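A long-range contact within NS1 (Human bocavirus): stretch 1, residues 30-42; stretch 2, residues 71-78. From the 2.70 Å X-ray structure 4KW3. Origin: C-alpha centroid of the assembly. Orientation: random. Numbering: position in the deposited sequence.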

ATOM      1  N   LYS A  30     -15.314  -4.805  -9.995  1.00 67.43           N
ATOM      2  CA  LYS A  30     -15.887  -3.469 -10.136  1.00 64.01           C
ATOM      3  C   LYS A  30     -14.861  -2.371  -9.842  1.00 62.49           C
ATOM      4  O   LYS A  30     -15.166  -1.383  -9.165  1.00 54.46           O
ATOM      5  CB  LYS A  30     -17.094  -3.333  -9.204  1.00 69.76           C
ATOM      6  CG  LYS A  30     -18.210  -4.315  -9.519  1.00 72.02           C
ATOM      7  CD  LYS A  30     -19.410  -4.117  -8.615  1.00 79.80           C
ATOM      8  CE  LYS A  30     -20.662  -4.734  -9.223  1.00 78.40           C
ATOM      9  NZ  LYS A  30     -20.956  -4.120 -10.550  1.00 79.87           N
ATOM     10  N   GLU A  31     -13.653  -2.531 -10.376  1.00 65.75           N
ATOM     11  CA  GLU A  31     -12.523  -1.669 -10.010  1.00 59.20           C
ATOM     12  C   GLU A  31     -12.680  -0.193 -10.413  1.00 57.57           C
ATOM     13  O   GLU A  31     -12.150   0.710  -9.739  1.00 50.66           O
ATOM     14  CB  GLU A  31     -11.213  -2.262 -10.541  1.00 50.52           C
ATOM     15  CG  GLU A  31      -9.955  -1.530 -10.099  1.00 54.32           C
ATOM     16  CD  GLU A  31      -8.727  -1.944 -10.901  1.00 62.24           C
ATOM     17  OE1 GLU A  31      -8.343  -1.174 -11.816  1.00 54.98           O
ATOM     18  OE2 GLU A  31      -8.176  -3.046 -10.650  1.00 58.87           O
ATOM     19  N   TRP A  32     -13.400   0.056 -11.506  1.00 56.92           N
ATOM     20  CA  TRP A  32     -13.628   1.433 -11.981  1.00 53.43           C
ATOM     21  C   TRP A  32     -14.304   2.311 -10.912  1.00 57.51           C
ATOM     22  O   TRP A  32     -14.066   3.515 -10.861  1.00 62.56           O
ATOM     23  CB  TRP A  32     -14.435   1.447 -13.282  1.00 54.35           C
ATOM     24  CG  TRP A  32     -15.789   0.875 -13.109  1.00 63.60           C
ATOM     25  CD1 TRP A  32     -16.918   1.533 -12.691  1.00 63.31           C
ATOM     26  CD2 TRP A  32     -16.167  -0.489 -13.320  1.00 67.91           C
ATOM     27  NE1 TRP A  32     -17.973   0.656 -12.629  1.00 69.46           N
ATOM     28  CE2 TRP A  32     -17.543  -0.591 -13.010  1.00 70.86           C
ATOM     29  CE3 TRP A  32     -15.478  -1.633 -13.741  1.00 67.60           C
ATOM     30  CZ2 TRP A  32     -18.246  -1.796 -13.110  1.00 64.61           C
ATOM     31  CZ3 TRP A  32     -16.175  -2.825 -13.839  1.00 71.31           C
ATOM     32  CH2 TRP A  32     -17.550  -2.897 -13.525  1.00 67.30           C
ATOM     33  N   LEU A  33     -15.135   1.710 -10.060  1.00 51.80           N
ATOM     34  CA  LEU A  33     -15.666   2.416  -8.892  1.00 53.87           C
ATOM     35  C   LEU A  33     -14.537   2.967  -8.004  1.00 57.88           C
ATOM     36  O   LEU A  33     -14.611   4.116  -7.532  1.00 52.09           O
ATOM     37  CB  LEU A  33     -16.569   1.493  -8.068  1.00 58.69           C
ATOM     38  CG  LEU A  33     -17.777   0.856  -8.763  1.00 64.47           C
ATOM     39  CD1 LEU A  33     -18.474  -0.115  -7.816  1.00 66.49           C
ATOM     40  CD2 LEU A  33     -18.743   1.919  -9.266  1.00 42.08           C
ATOM     41  N   LEU A  34     -13.483   2.164  -7.794  1.00 47.52           N
ATOM     42  CA  LEU A  34     -12.373   2.641  -6.974  1.00 48.40           C
ATOM     43  C   LEU A  34     -11.592   3.722  -7.701  1.00 52.02           C
ATOM     44  O   LEU A  34     -11.096   4.655  -7.056  1.00 50.10           O
ATOM     45  CB  LEU A  34     -11.432   1.514  -6.498  1.00 47.48           C
ATOM     46  CG  LEU A  34     -12.047   0.496  -5.540  1.00 53.22           C
ATOM     47  CD1 LEU A  34     -11.005  -0.465  -5.018  1.00 54.27           C
ATOM     48  CD2 LEU A  34     -12.804   1.171  -4.393  1.00 52.44           C
ATOM     49  N   HIS A  35     -11.509   3.617  -9.032  1.00 52.28           N
ATOM     50  CA  HIS A  35     -10.827   4.643  -9.828  1.00 52.10           C
ATOM     51  C   HIS A  35     -11.443   5.997  -9.511  1.00 57.74           C
ATOM     52  O   HIS A  35     -10.723   6.979  -9.330  1.00 51.07           O
ATOM     53  CB  HIS A  35     -10.932   4.396 -11.350  1.00 49.75           C
ATOM     54  CG  HIS A  35     -10.332   3.104 -11.813  1.00 48.85           C
ATOM     55  ND1 HIS A  35     -10.645   2.537 -13.026  1.00 55.11           N
ATOM     56  CD2 HIS A  35      -9.449   2.267 -11.223  1.00 48.59           C
ATOM     57  CE1 HIS A  35      -9.986   1.401 -13.163  1.00 54.84           C
ATOM     58  NE2 HIS A  35      -9.255   1.212 -12.080  1.00 54.37           N
ATOM     59  N   ALA A  36     -12.777   6.033  -9.428  1.00 52.57           N
ATOM     60  CA  ALA A  36     -13.496   7.278  -9.226  1.00 56.17           C
ATOM     61  C   ALA A  36     -13.432   7.756  -7.769  1.00 62.36           C
ATOM     62  O   ALA A  36     -13.152   8.938  -7.503  1.00 59.43           O
ATOM     63  CB  ALA A  36     -14.949   7.117  -9.680  1.00 46.62           C
ATOM     64  N   LEU A  37     -13.680   6.835  -6.836  1.00 53.67           N
ATOM     65  CA  LEU A  37     -13.686   7.161  -5.407  1.00 51.83           C
ATOM     66  C   LEU A  37     -12.302   7.584  -4.880  1.00 57.61           C
ATOM     67  O   LEU A  37     -12.199   8.484  -4.046  1.00 61.62           O
ATOM     68  CB  LEU A  37     -14.262   6.001  -4.590  1.00 48.62           C
ATOM     69  CG  LEU A  37     -15.778   5.761  -4.637  1.00 46.97           C
ATOM     70  CD1 LEU A  37     -16.142   4.409  -4.008  1.00 44.38           C
ATOM     71  CD2 LEU A  37     -16.553   6.886  -3.965  1.00 48.51           C
ATOM     72  N   LEU A  38     -11.243   6.926  -5.353  1.00 55.03           N
ATOM     73  CA  LEU A  38      -9.898   7.190  -4.842  1.00 53.15           C
ATOM     74  C   LEU A  38      -9.011   8.026  -5.766  1.00 55.04           C
ATOM     75  O   LEU A  38      -8.097   8.709  -5.299  1.00 52.05           O
ATOM     76  CB  LEU A  38      -9.171   5.876  -4.527  1.00 46.89           C
ATOM     77  CG  LEU A  38      -9.911   4.936  -3.583  1.00 43.68           C
ATOM     78  CD1 LEU A  38      -9.071   3.707  -3.315  1.00 37.10           C
ATOM     79  CD2 LEU A  38     -10.291   5.648  -2.286  1.00 47.47           C
ATOM     80  N   ALA A  39      -9.273   7.977  -7.068  1.00 59.06           N
ATOM     81  CA  ALA A  39      -8.364   8.579  -8.044  1.00 55.76           C
ATOM     82  C   ALA A  39      -9.149   9.329  -9.106  1.00 62.57           C
ATOM     83  O   ALA A  39      -8.944   9.135 -10.317  1.00 54.92           O
ATOM     84  CB  ALA A  39      -7.493   7.503  -8.684  1.00 43.33           C
ATOM     85  N   HIS A  40     -10.072  10.168  -8.652  1.00 56.96           N
ATOM     86  CA  HIS A  40     -10.875  10.909  -9.589  1.00 52.76           C
ATOM     87  C   HIS A  40      -9.968  11.753 -10.489  1.00 60.50           C
ATOM     88  O   HIS A  40      -9.059  12.435 -10.002  1.00 59.14           O
ATOM     89  CB  HIS A  40     -11.890  11.782  -8.873  1.00 60.21           C
ATOM     90  CG  HIS A  40     -12.819  12.477  -9.808  1.00 71.26           C
ATOM     91  ND1 HIS A  40     -13.368  11.846 -10.906  1.00 70.83           N
ATOM     92  CD2 HIS A  40     -13.261  13.755  -9.844  1.00 73.35           C
ATOM     93  CE1 HIS A  40     -14.132  12.700 -11.560  1.00 70.97           C
ATOM     94  NE2 HIS A  40     -14.081  13.865 -10.938  1.00 74.95           N
ATOM     95  N   GLY A  41     -10.191  11.654 -11.801  1.00 59.87           N
ATOM     96  CA  GLY A  41      -9.344  12.308 -12.786  1.00 50.95           C
ATOM     97  C   GLY A  41      -8.486  11.339 -13.597  1.00 61.65           C
ATOM     98  O   GLY A  41      -7.792  11.743 -14.535  1.00 67.64           O
ATOM     99  N   THR A  42      -8.551  10.054 -13.259  1.00 52.07           N
ATOM    100  CA  THR A  42      -7.680   9.062 -13.866  1.00 51.70           C
ATOM    101  C   THR A  42      -8.533   8.035 -14.568  1.00 58.23           C
ATOM    102  O   THR A  42      -8.002   7.116 -15.195  1.00 59.95           O
ATOM    103  CB  THR A  42      -6.850   8.246 -12.816  1.00 50.44           C
ATOM    104  OG1 THR A  42      -7.742   7.626 -11.888  1.00 45.55           O
ATOM    105  CG2 THR A  42      -5.837   9.096 -12.063  1.00 44.66           C
ATOM    106  N   ASP A  71       1.841   9.176  -9.759  1.00 63.88           N
ATOM    107  CA  ASP A  71       1.524   9.145  -8.313  1.00 59.62           C
ATOM    108  C   ASP A  71       0.025   9.258  -8.018  1.00 57.47           C
ATOM    109  O   ASP A  71      -0.372   9.550  -6.900  1.00 54.87           O
ATOM    110  CB  ASP A  71       2.289  10.236  -7.558  1.00 57.19           C
ATOM    111  CG  ASP A  71       3.789   9.982  -7.512  1.00 73.81           C
ATOM    112  OD1 ASP A  71       4.234   8.825  -7.694  1.00 76.26           O
ATOM    113  OD2 ASP A  71       4.539  10.965  -7.338  1.00 86.32           O
ATOM    114  N   ARG A  72      -0.794   9.038  -9.037  1.00 55.09           N
ATOM    115  CA  ARG A  72      -2.197   9.399  -9.000  1.00 43.56           C
ATOM    116  C   ARG A  72      -3.145   8.212  -9.135  1.00 49.12           C
ATOM    117  O   ARG A  72      -4.352   8.370  -8.949  1.00 57.16           O
ATOM    118  CB  ARG A  72      -2.517  10.380 -10.144  1.00 48.90           C
ATOM    119  CG  ARG A  72      -1.683  11.647 -10.215  1.00 64.25           C
ATOM    120  CD  ARG A  72      -1.868  12.357 -11.578  1.00 82.77           C
ATOM    121  NE  ARG A  72      -3.278  12.487 -11.970  1.00 96.90           N
ATOM    122  CZ  ARG A  72      -3.799  12.049 -13.119  1.00 99.87           C
ATOM    123  NH1 ARG A  72      -3.040  11.450 -14.025  1.00104.51           N
ATOM    124  NH2 ARG A  72      -5.091  12.214 -13.367  1.00 94.25           N
ATOM    125  N   HIS A  73      -2.643   7.051  -9.542  1.00 44.92           N
ATOM    126  CA  HIS A  73      -3.565   5.930  -9.740  1.00 49.49           C
ATOM    127  C   HIS A  73      -4.057   5.435  -8.379  1.00 53.15           C
ATOM    128  O   HIS A  73      -3.434   5.713  -7.351  1.00 47.37           O
ATOM    129  CB  HIS A  73      -2.929   4.799 -10.532  1.00 39.71           C
ATOM    130  CG  HIS A  73      -1.777   4.152  -9.829  1.00 51.45           C
ATOM    131  ND1 HIS A  73      -0.482   4.611  -9.941  1.00 44.04           N
ATOM    132  CD2 HIS A  73      -1.730   3.091  -8.989  1.00 53.39           C
ATOM    133  CE1 HIS A  73       0.316   3.851  -9.220  1.00 41.69           C
ATOM    134  NE2 HIS A  73      -0.417   2.928  -8.622  1.00 53.57           N
ATOM    135  N   PHE A  74      -5.165   4.703  -8.380  1.00 47.98           N
ATOM    136  CA  PHE A  74      -5.891   4.465  -7.141  1.00 43.47           C
ATOM    137  C   PHE A  74      -5.052   3.731  -6.102  1.00 46.54           C
ATOM    138  O   PHE A  74      -5.111   4.054  -4.919  1.00 41.55           O
ATOM    139  CB  PHE A  74      -7.233   3.765  -7.386  1.00 44.50           C
ATOM    140  CG  PHE A  74      -7.121   2.293  -7.701  1.00 45.77           C
ATOM    141  CD1 PHE A  74      -6.765   1.865  -8.973  1.00 35.10           C
ATOM    142  CD2 PHE A  74      -7.409   1.333  -6.729  1.00 47.18           C
ATOM    143  CE1 PHE A  74      -6.690   0.511  -9.276  1.00 45.39           C
ATOM    144  CE2 PHE A  74      -7.319  -0.032  -7.019  1.00 40.46           C
ATOM    145  CZ  PHE A  74      -6.964  -0.445  -8.293  1.00 43.11           C
ATOM    146  N   GLY A  75      -4.231   2.798  -6.557  1.00 47.57           N
ATOM    147  CA  GLY A  75      -3.331   2.090  -5.671  1.00 40.47           C
ATOM    148  C   GLY A  75      -2.332   3.024  -5.028  1.00 40.83           C
ATOM    149  O   GLY A  75      -1.981   2.858  -3.865  1.00 40.68           O
ATOM    150  N   ALA A  76      -1.863   4.011  -5.781  1.00 45.70           N
ATOM    151  CA  ALA A  76      -0.943   4.972  -5.202  1.00 46.45           C
ATOM    152  C   ALA A  76      -1.640   5.827  -4.139  1.00 44.20           C
ATOM    153  O   ALA A  76      -1.067   6.100  -3.079  1.00 47.82           O
ATOM    154  CB  ALA A  76      -0.301   5.838  -6.284  1.00 32.87           C
ATOM    155  N   VAL A  77      -2.891   6.198  -4.400  1.00 41.68           N
ATOM    156  CA  VAL A  77      -3.660   7.001  -3.456  1.00 46.29           C
ATOM    157  C   VAL A  77      -3.941   6.223  -2.165  1.00 46.02           C
ATOM    158  O   VAL A  77      -3.757   6.748  -1.061  1.00 41.63           O
ATOM    159  CB  VAL A  77      -4.990   7.462  -4.087  1.00 50.32           C
ATOM    160  CG1 VAL A  77      -5.852   8.266  -3.079  1.00 38.21           C
ATOM    161  CG2 VAL A  77      -4.708   8.291  -5.316  1.00 36.02           C
ATOM    162  N   LEU A  78      -4.371   4.973  -2.317  1.00 40.41           N
ATOM    163  CA  LEU A  78      -4.632   4.088  -1.185  1.00 44.99           C
ATOM    164  C   LEU A  78      -3.391   4.035  -0.305  1.00 52.34           C
ATOM    165  O   LEU A  78      -3.448   4.134   0.929  1.00 53.46           O
ATOM    166  CB  LEU A  78      -4.964   2.675  -1.672  1.00 35.82           C
ATOM    167  CG  LEU A  78      -5.177   1.693  -0.515  1.00 44.05           C
ATOM    168  CD1 LEU A  78      -6.276   2.198   0.408  1.00 43.06           C
ATOM    169  CD2 LEU A  78      -5.472   0.279  -0.994  1.00 44.10           C
TER

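What anchors the second stretch against the first helix? The main piece is Phe-74, in the first turn of the second helix, whose side chain sits as a knob among Glu-31, Leu-34, His-35 and Leu-38. Its CA-to-CB bond points sideways to the first stretch, and chi1 of 76° (p) with chi2 of -79° lays the ring along that helix instead of driving it end-on into it. The benzyl group can therefore touch successive turns: Leu-38 CB lies 4.0 Å from Phe-74 CB, Leu-34 CB is 4.0 Å from Phe-74 CD2, and Glu-31 OE1 is 3.5 Å from Phe-74 CE1. A large, flat, apolar residue suits a socket this long, and Phe-74 gives up more surface to the contact than any other residue.

How do two polar residues come to line the pocket of a phenylalanine? Glu-31 and His-35 stand one helical turn apart, and they bond to each other: His-35 NE2 donates to Glu-31 OE1 at 2.6 Å. Glu-31 is extended (chi1 and chi2 both t), while His-35 takes chi1 m; both CA-to-CB bonds run sideways, yet the ends of both side chains come nearer the second stretch. With its NE2 engaged by the carboxylate, the imidazole can offer carbon to the phenylalanine, and His-35 CD2 reaches within 3.5 Å of Phe-74 CD1. The two rings meet obliquely, their planes at 52°. Glu-31 OE1 and OE2 are also hydrogen-bonded elsewhere in the structure, so the buried carboxylate is not left unpaired.

Why do small and branched residues gather where the first helix ends? Here the backbones come close, with Ala-39 CA and Phe-74 CA 4.9 Å apart. Ala-39 points its methyl toward the second stretch, and that methyl already fills the gap: CB lies 3.3 Å from Arg-72 O, 3.7 Å from Phe-74 N and 4.0 Å from Phe-74 CB. Beside it Leu-38, in the m,t rotamer, also points toward the partner; its CB is 4.3 Å from Val-77 CG1, and its CD1 lies at the edge of the Phe-74 ring. Val-77, with chi1 t, brings CG1 to 3.2 Å from Leu-38 O and CG2 to 4.4 Å from Ala-39 CB, so both of its methyls face this junction.

What closes the contact beyond the helix? A type II turn from Ala-39 to Thr-42 carries Gly-41 at phi/psi of 110/-4, where a CB would jam against the preceding carbonyl O. Arg-72 starts sideways, but chi1 m, chi2 t and chi3 p bring its guanidinium to the turn, where Arg-72 NH2 makes a weak hydrogen bond to Gly-41 O at 3.0 Å. Thr-42 CG2 covers one face of that guanidinium, 3.5 Å from Arg-72 NH2. Its rotamer, chi1 p, meanwhile lets Thr-42 OG1 donate a very short 2.5 Å hydrogen bond to Ala-39 O, tying the turn together.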